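Local coordinates for KLLA0B12012p (PDB 6Y3P), which is the C-terminal ATP-grasp domain of the yeast protein Pby1, a direct partner of the decapping enzyme Dcp2, and probably binds ATP and a metal ion, at residues L12-P15 / Y19-G22; F352-D357 / N361-L366. All coordinates share one frame; numbering follows the deposited sequence.

Interaction 1: residues L12-P15 / Y19-G22; sequences LTIP and YIYG
L12 meets the ring of Y21 through one methyl: L12 CD2 lies 3.7 Å from CE1 of Y21, approaching obliquely. Two residues further along the same segment, the I14 carbonyl oxygen reaches the same part of the ring, with I14 O 3.7 Å from Y21 CD1. The Y21 ring is carried out to L12 because CG stands anti to the backbone nitrogen (chi1 -178°). I14 and I20 meet by their end methyls, CD1 to CD1 at 4.2 Å, the two chains crossing at about a right angle. An alanine in place of L12 would remove the branched end, CD2 included, that touches CD1 and CE1, and would probably open a gap beside the Y21 ring, leaving it freer to shift. Further out, Y52 of strand 48-52 touches L12, I14 and I20, while L24 and N25 of helix 21-31 also touch L12. T13 OG1 hydrogen-bonds to H51 and Q57. The contact thus closes the loop between strand 8-12 of the parallel sheet and helix 21-31. Between these segments the contact is apolar packing with two carbonyl oxygens, I14 O and P15 O, against Y21, none of it hydrogen bonding, so fit of shape probably sets how they meet.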
loop_
_atom_site.group_PDB
_atom_site.type_symbol
_atom_site.label_atom_id
_atom_site.label_comp_id
_atom_site.label_asym_id
_atom_site.label_seq_id
_atom_site.Cartn_x
_atom_site.Cartn_y
_atom_site.Cartn_z
ATOM N N LEU A 12 -22.135 -4.346 -11.451
ATOM C CA LEU A 12 -21.544 -3.186 -10.773
ATOM C C LEU A 12 -22.446 -2.802 -9.606
ATOM O O LEU A 12 -23.408 -2.075 -9.804
ATOM C CB LEU A 12 -21.396 -2.027 -11.780
ATOM C CG LEU A 12 -20.601 -0.768 -11.369
ATOM C CD1 LEU A 12 -19.177 -1.111 -10.900
ATOM C CD2 LEU A 12 -20.538 0.221 -12.538
ATOM N N THR A 13 -22.155 -3.339 -8.409
ATOM C CA THR A 13 -22.945 -3.160 -7.172
ATOM C C THR A 13 -22.508 -1.954 -6.327
ATOM O O THR A 13 -23.063 -1.704 -5.252
ATOM C CB THR A 13 -22.966 -4.451 -6.338
ATOM O OG1 THR A 13 -21.634 -4.786 -5.946
ATOM C CG2 THR A 13 -23.620 -5.606 -7.077
ATOM N N ILE A 14 -21.534 -1.205 -6.822
ATOM C CA ILE A 14 -21.035 -0.024 -6.158
ATOM C C ILE A 14 -22.075 1.093 -6.204
ATOM O O ILE A 14 -22.692 1.313 -7.254
ATOM C CB ILE A 14 -19.648 0.340 -6.737
ATOM C CG1 ILE A 14 -18.577 -0.156 -5.775
ATOM C CG2 ILE A 14 -19.467 1.830 -7.077
ATOM C CD1 ILE A 14 -17.416 -0.675 -6.406
ATOM N N PRO A 15 -22.323 1.765 -5.050
ATOM C CA PRO A 15 -23.278 2.878 -5.042
ATOM C C PRO A 15 -22.918 3.923 -6.087
ATOM O O PRO A 15 -21.741 4.260 -6.264
ATOM C CB PRO A 15 -23.141 3.438 -3.623
ATOM C CG PRO A 15 -22.659 2.283 -2.818
ATOM C CD PRO A 15 -21.704 1.591 -3.721
ATOM N N TYR A 19 -17.249 7.809 -6.339
ATOM C CA TYR A 19 -16.359 8.504 -7.274
ATOM C C TYR A 19 -16.020 7.701 -8.549
ATOM O O TYR A 19 -16.012 8.268 -9.648
ATOM C CB TYR A 19 -15.065 8.918 -6.521
ATOM C CG TYR A 19 -14.149 9.836 -7.301
ATOM C CD1 TYR A 19 -14.441 11.191 -7.439
ATOM C CD2 TYR A 19 -12.981 9.354 -7.891
ATOM C CE1 TYR A 19 -13.613 12.036 -8.173
ATOM C CE2 TYR A 19 -12.142 10.191 -8.626
ATOM C CZ TYR A 19 -12.458 11.535 -8.755
ATOM O OH TYR A 19 -11.636 12.369 -9.469
ATOM N N ILE A 20 -15.767 6.384 -8.396
ATOM C CA ILE A 20 -15.343 5.484 -9.486
ATOM C C ILE A 20 -16.482 4.909 -10.366
ATOM O O ILE A 20 -16.170 4.255 -11.366
ATOM C CB ILE A 20 -14.452 4.352 -8.903
ATOM C CG1 ILE A 20 -15.230 3.464 -7.876
ATOM C CG2 ILE A 20 -13.200 4.973 -8.262
ATOM C CD1 ILE A 20 -14.557 2.142 -7.502
ATOM N N TYR A 21 -17.775 5.153 -10.020
ATOM C CA TYR A 21 -18.934 4.618 -10.756
ATOM C C TYR A 21 -18.990 5.075 -12.236
ATOM O O TYR A 21 -19.020 4.219 -13.125
ATOM C CB TYR A 21 -20.257 4.899 -10.019
ATOM C CG TYR A 21 -21.474 4.331 -10.722
ATOM C CD1 TYR A 21 -21.921 3.039 -10.457
ATOM C CD2 TYR A 21 -22.186 5.090 -11.646
ATOM C CE1 TYR A 21 -23.028 2.508 -11.119
ATOM C CE2 TYR A 21 -23.298 4.576 -12.304
ATOM C CZ TYR A 21 -23.727 3.291 -12.028
ATOM O OH TYR A 21 -24.838 2.812 -12.684
ATOM N N GLY A 22 -19.027 6.393 -12.470
ATOM C CA GLY A 22 -19.020 6.998 -13.799
ATOM C C GLY A 22 -17.859 6.486 -14.632
ATOM O O GLY A 22 -18.101 5.888 -15.694
#

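Interaction 2: residues F352-D357 / N361-L366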
loop_
_atom_site.group_PDB
_atom_site.type_symbol
_atom_site.label_atom_id
_atom_site.label_comp_id
_atom_site.label_asym_id
_atom_site.label_seq_id
_atom_site.Cartn_x
_atom_site.Cartn_y
_atom_site.Cartn_z
ATOM N N PHE A 352 -10.477 6.125 -3.710
ATOM C CA PHE A 352 -10.077 6.721 -4.976
ATOM C C PHE A 352 -10.613 8.159 -5.086
ATOM O O PHE A 352 -10.188 8.873 -5.991
ATOM C CB PHE A 352 -10.578 5.871 -6.162
ATOM C CG PHE A 352 -10.012 4.470 -6.249
ATOM C CD1 PHE A 352 -8.758 4.239 -6.811
ATOM C CD2 PHE A 352 -10.748 3.375 -5.801
ATOM C CE1 PHE A 352 -8.239 2.941 -6.890
ATOM C CE2 PHE A 352 -10.219 2.084 -5.865
ATOM C CZ PHE A 352 -8.976 1.873 -6.415
ATOM N N LYS A 353 -11.535 8.581 -4.176
ATOM C CA LYS A 353 -12.145 9.922 -4.219
ATOM C C LYS A 353 -11.127 11.094 -4.178
ATOM O O LYS A 353 -10.302 11.174 -3.264
ATOM C CB LYS A 353 -13.226 10.113 -3.138
ATOM C CG LYS A 353 -14.171 11.253 -3.505
ATOM C CD LYS A 353 -15.059 11.733 -2.378
ATOM C CE LYS A 353 -15.275 13.240 -2.401
ATOM N NZ LYS A 353 -15.490 13.816 -3.766
ATOM N N GLN A 354 -11.213 11.981 -5.202
ATOM C CA GLN A 354 -10.378 13.179 -5.406
ATOM C C GLN A 354 -11.237 14.389 -5.833
ATOM O O GLN A 354 -12.445 14.268 -6.056
ATOM C CB GLN A 354 -9.272 12.955 -6.492
ATOM C CG GLN A 354 -8.470 11.641 -6.474
ATOM C CD GLN A 354 -7.676 11.359 -5.212
ATOM O OE1 GLN A 354 -7.252 12.264 -4.480
ATOM N NE2 GLN A 354 -7.442 10.072 -4.947
ATOM N N THR A 355 -10.597 15.552 -5.957
ATOM C CA THR A 355 -11.250 16.774 -6.401
ATOM C C THR A 355 -10.402 17.374 -7.517
ATOM O O THR A 355 -9.168 17.228 -7.509
ATOM C CB THR A 355 -11.602 17.692 -5.195
ATOM O OG1 THR A 355 -12.922 18.212 -5.367
ATOM C CG2 THR A 355 -10.577 18.820 -4.939
ATOM N N GLY A 356 -11.069 17.985 -8.489
ATOM C CA GLY A 356 -10.386 18.585 -9.624
ATOM C C GLY A 356 -10.462 17.745 -10.878
ATOM O O GLY A 356 -10.776 16.557 -10.814
ATOM N N ASP A 357 -10.182 18.374 -12.025
ATOM C CA ASP A 357 -10.243 17.777 -13.359
ATOM C C ASP A 357 -9.056 16.911 -13.658
ATOM O O ASP A 357 -9.221 15.850 -14.269
ATOM C CB ASP A 357 -10.334 18.878 -14.428
ATOM C CG ASP A 357 -11.695 19.508 -14.511
ATOM O OD1 ASP A 357 -12.550 18.968 -15.243
ATOM O OD2 ASP A 357 -11.918 20.526 -13.817
ATOM N N ASN A 361 -9.056 12.870 -14.417
ATOM C CA ASN A 361 -8.433 12.389 -15.652
ATOM C C ASN A 361 -7.531 11.201 -15.291
ATOM O O ASN A 361 -7.564 10.159 -15.959
ATOM C CB ASN A 361 -7.592 13.514 -16.280
ATOM C CG ASN A 361 -6.966 13.192 -17.630
ATOM O OD1 ASN A 361 -6.031 12.391 -17.754
ATOM N ND2 ASN A 361 -7.404 13.887 -18.666
ATOM N N LEU A 362 -6.771 11.356 -14.200
ATOM C CA LEU A 362 -5.875 10.334 -13.679
ATOM C C LEU A 362 -6.642 9.036 -13.348
ATOM O O LEU A 362 -6.178 7.958 -13.713
ATOM C CB LEU A 362 -5.116 10.881 -12.445
ATOM C CG LEU A 362 -3.999 10.006 -11.889
ATOM C CD1 LEU A 362 -2.877 10.840 -11.319
ATOM C CD2 LEU A 362 -4.530 9.004 -10.856
ATOM N N ILE A 363 -7.814 9.156 -12.676
ATOM C CA ILE A 363 -8.635 8.018 -12.251
ATOM C C ILE A 363 -9.372 7.402 -13.464
ATOM O O ILE A 363 -9.510 6.172 -13.516
ATOM C CB ILE A 363 -9.547 8.419 -11.044
ATOM C CG1 ILE A 363 -8.716 8.667 -9.763
ATOM C CG2 ILE A 363 -10.709 7.459 -10.773
ATOM C CD1 ILE A 363 -7.964 7.434 -9.164
ATOM N N ASP A 364 -9.778 8.250 -14.461
ATOM C CA ASP A 364 -10.441 7.806 -15.702
ATOM C C ASP A 364 -9.524 6.905 -16.530
ATOM O O ASP A 364 -9.972 5.905 -17.076
ATOM C CB ASP A 364 -10.844 9.011 -16.557
ATOM C CG ASP A 364 -12.121 9.713 -16.159
ATOM O OD1 ASP A 364 -12.738 9.301 -15.151
ATOM O OD2 ASP A 364 -12.515 10.673 -16.866
ATOM N N GLU A 365 -8.245 7.260 -16.612
ATOM C CA GLU A 365 -7.249 6.517 -17.369
ATOM C C GLU A 365 -6.888 5.234 -16.630
ATOM O O GLU A 365 -6.549 4.241 -17.272
ATOM C CB GLU A 365 -6.009 7.396 -17.596
ATOM C CG GLU A 365 -4.954 6.726 -18.459
ATOM C CD GLU A 365 -3.631 7.444 -18.607
ATOM O OE1 GLU A 365 -3.620 8.696 -18.580
ATOM O OE2 GLU A 365 -2.611 6.746 -18.805
ATOM N N LEU A 366 -6.976 5.249 -15.283
ATOM C CA LEU A 366 -6.683 4.076 -14.477
ATOM C C LEU A 366 -7.697 2.972 -14.769
ATOM O O LEU A 366 -7.287 1.845 -15.076
ATOM C CB LEU A 366 -6.640 4.414 -12.966
ATOM C CG LEU A 366 -6.802 3.245 -11.947
ATOM C CD1 LEU A 366 -5.656 2.245 -12.015
ATOM C CD2 LEU A 366 -6.972 3.766 -10.548
#
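Backbone 352-357 leads as a loop from F352, where the CA atoms of F352 and I363 are 7.5 Å apart, into the start of helix 357-375. There N361 N donates to D357 O at 3.0 Å, an i to i+4 bond of helical type. This is the strand-to-helix connection of the ATP-grasp domain that follows strand 341-347, within the tubulin-tyrosine ligase family region. Away from that bond the segments meet mainly by apolar side chains. The F352 ring receives two methyls obliquely: I363 CD1 lies 4.0 Å from F352 CD1, and L366 CD2 is equally far from F352 CE1. Both side chains cross the phenylalanine at about a right angle, about one helical turn apart along 361-366. I363 is aimed at the loop with CG1 anti to its carbonyl carbon (chi1 -69°), which also brings its CD1 near F352 O. Around the ring, F367 packs edge-to-face and Y220 of strand 215-224 meets it with planes at about 35°. At the other, more exposed end, the N361 side chain turns to R234, which bonds its OD1 and also forms a salt bridge with E365. Q354 folds back on its own loop: Q354 NE2 gives a weak hydrogen bond to F352 O, 3.2 Å away and bent to 126°.

Both interactions close a loop onto the helix that follows it, interaction 1 onto helix 21-31 and interaction 2 onto helix 357-375, and their centres lie about 14 Å apart. The first is a buried contact made by packing without hydrogen bonds; the second is partly buried, apolar around F352 but finishing at the exposed D357 and N361 with a backbone hydrogen bond. They touch directly. I20 CG2 packs 3.5 Å from F352 CB, and the Y19 ring lies against 352-354. Y19 also touches I363, and I20 touches F367, so segment 19-22 lies between its own loop and helix 357-375. D364 adds a charged tie, a salt bridge to R26 on helix 21-31.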